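Side-chain contact in DltD domain-containing protein (Beauveria bassiana, PDB 7D78), which is a thioesterase of the alpha/beta hydrolase fold that probably cyclises polyketide chains into medium-ring lactones: residues A143-R148 and K248-L253. Sequence-based numbering, arbitrary orientation.
Sequences AAAVDR and KEILKL
Ala145 and Leu253 bring the two backbones within 5.5 Å, CA to CA, where the C-terminal part of helix 135-146 meets the residues at and after helix 247-251. Such an approach suits alanine, whose single methyl lets the chains come close while still giving an apolar surface. The CB of Ala145 lies 4.0 Å from the CB of Leu253, and at roughly a right angle to that contact it meets CG2 of Ile250 at 4.2 Å. Beta-branched isoleucine suits this place by offering a methyl close to its backbone. Leu253 touches through CB: its chi1 of -54° turns the branched end away from the methyl. The backbone N of Leu253 bonds back to Ile250 O at 2.9 Å, holding the two residues in one turn. A water lies within hydrogen-bonding distance of both backbone carbonyls, 2.8 Å from Ala145 O and 2.6 Å from Leu253 O. Farther along, Lys252 NZ forms a salt bridge with Glu249 OE1 (3.0 Å). Ile250 also packs on Cys142 and on Leu104 of helix 103-118, and Leu251 on Ala278 of helix 272-281, while Arg168 of the second subunit packs on Leu253. In this alpha/beta hydrolase fold, helix 135-146 follows strand 127-133 and probably starts at the nucleophile elbow; the contact is packing at its far end, with helix 247-251 between helices 135-146 and 272-281, just before strand 259-264 in sequence.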
loop_
_atom_site.group_PDB
_atom_site.type_symbol
_atom_site.label_atom_id
_atom_site.label_comp_id
_atom_site.label_asym_id
_atom_site.label_seq_id
_atom_site.Cartn_x
_atom_site.Cartn_y
_atom_site.Cartn_z
ATOM N N ALA A 143 -3.169 11.348 -2.796
ATOM C CA ALA A 143 -4.555 11.717 -2.520
ATOM C C ALA A 143 -5.184 12.407 -3.720
ATOM O O ALA A 143 -6.336 12.122 -4.075
ATOM C CB ALA A 143 -4.637 12.619 -1.278
ATOM N N ALA A 144 -4.432 13.302 -4.374
ATOM C CA ALA A 144 -4.963 14.010 -5.533
ATOM C C ALA A 144 -5.299 13.054 -6.667
ATOM O O ALA A 144 -6.262 13.290 -7.404
ATOM C CB ALA A 144 -3.961 15.063 -6.021
ATOM N N ALA A 145 -4.526 11.970 -6.806
ATOM C CA ALA A 145 -4.756 11.012 -7.885
ATOM C C ALA A 145 -6.190 10.491 -7.893
ATOM O O ALA A 145 -6.778 10.292 -8.966
ATOM C CB ALA A 145 -3.765 9.848 -7.774
ATOM N N VAL A 146 -6.777 10.249 -6.717
ATOM C CA VAL A 146 -8.082 9.574 -6.671
ATOM C C VAL A 146 -9.246 10.518 -6.396
ATOM O O VAL A 146 -10.403 10.073 -6.434
ATOM C CB VAL A 146 -8.109 8.430 -5.631
ATOM C CG1 VAL A 146 -7.032 7.399 -5.941
ATOM C CG2 VAL A 146 -7.933 8.967 -4.221
ATOM N N ASP A 147 -8.994 11.797 -6.132
ATOM C CA ASP A 147 -10.018 12.672 -5.558
ATOM C C ASP A 147 -10.183 13.902 -6.442
ATOM O O ASP A 147 -9.367 14.825 -6.382
ATOM C CB ASP A 147 -9.629 13.064 -4.130
ATOM C CG ASP A 147 -10.744 13.774 -3.385
ATOM O OD1 ASP A 147 -11.816 14.049 -3.984
ATOM O OD2 ASP A 147 -10.532 14.061 -2.189
ATOM N N ARG A 148 -11.241 13.929 -7.260
ATOM C CA ARG A 148 -11.406 15.065 -8.163
ATOM C C ARG A 148 -11.792 16.344 -7.436
ATOM O O ARG A 148 -11.792 17.416 -8.056
ATOM C CB ARG A 148 -12.451 14.747 -9.234
ATOM C CG ARG A 148 -13.870 14.708 -8.724
ATOM C CD ARG A 148 -14.821 14.168 -9.793
ATOM N NE ARG A 148 -16.215 14.463 -9.473
ATOM C CZ ARG A 148 -17.210 14.381 -10.353
ATOM N NH1 ARG A 148 -16.959 14.006 -11.605
ATOM N NH2 ARG A 148 -18.448 14.678 -9.984
ATOM N N LYS A 248 6.241 6.954 -7.472
ATOM C CA LYS A 248 6.450 7.344 -8.862
ATOM C C LYS A 248 5.367 6.768 -9.759
ATOM O O LYS A 248 4.938 7.428 -10.714
ATOM C CB LYS A 248 7.836 6.909 -9.345
ATOM C CG LYS A 248 8.974 7.583 -8.597
ATOM C CD LYS A 248 10.342 7.083 -9.068
ATOM C CE LYS A 248 11.475 7.749 -8.296
ATOM N NZ LYS A 248 12.801 7.147 -8.619
ATOM N N GLU A 249 4.886 5.560 -9.449
ATOM C CA GLU A 249 3.811 4.983 -10.252
ATOM C C GLU A 249 2.487 5.674 -9.973
ATOM O O GLU A 249 1.704 5.909 -10.901
ATOM C CB GLU A 249 3.691 3.480 -9.998
ATOM C CG GLU A 249 4.981 2.706 -10.212
ATOM C CD GLU A 249 5.635 3.011 -11.548
ATOM O OE1 GLU A 249 4.915 3.123 -12.564
ATOM O OE2 GLU A 249 6.871 3.136 -11.581
ATOM N N ILE A 250 2.216 6.000 -8.703
ATOM C CA ILE A 250 0.950 6.656 -8.364
ATOM C C ILE A 250 0.905 8.071 -8.936
ATOM O O ILE A 250 -0.154 8.547 -9.372
ATOM C CB ILE A 250 0.722 6.656 -6.838
ATOM C CG1 ILE A 250 0.700 5.221 -6.300
ATOM C CG2 ILE A 250 -0.602 7.311 -6.506
ATOM C CD1 ILE A 250 0.858 5.142 -4.807
ATOM N N LEU A 251 2.050 8.760 -8.962
ATOM C CA LEU A 251 2.073 10.110 -9.515
ATOM C C LEU A 251 1.664 10.114 -10.984
ATOM O O LEU A 251 1.141 11.122 -11.478
ATOM C CB LEU A 251 3.456 10.740 -9.338
ATOM C CG LEU A 251 3.557 11.754 -8.191
ATOM C CD1 LEU A 251 3.353 11.054 -6.843
ATOM C CD2 LEU A 251 4.897 12.497 -8.219
ATOM N N LYS A 252 1.852 8.989 -11.685
ATOM C CA LYS A 252 1.453 8.924 -13.088
ATOM C C LYS A 252 -0.059 8.956 -13.249
ATOM O O LYS A 252 -0.545 9.332 -14.319
ATOM C CB LYS A 252 2.042 7.676 -13.755
ATOM C CG LYS A 252 3.558 7.716 -13.898
ATOM C CD LYS A 252 4.123 6.327 -14.127
ATOM C CE LYS A 252 5.647 6.343 -14.180
ATOM N NZ LYS A 252 6.189 5.005 -14.565
ATOM N N LEU A 253 -0.811 8.588 -12.205
ATOM C CA LEU A 253 -2.262 8.729 -12.237
ATOM C C LEU A 253 -2.696 10.181 -12.107
ATOM O O LEU A 253 -3.842 10.502 -12.424
ATOM C CB LEU A 253 -2.910 7.910 -11.120
ATOM C CG LEU A 253 -2.522 6.433 -11.071
ATOM C CD1 LEU A 253 -3.081 5.791 -9.820
ATOM C CD2 LEU A 253 -3.019 5.717 -12.312
HETATM O O HOH W 1 -6.310 9.911 -11.684
HETATM O O HOH W 2 -6.629 12.190 -11.790
#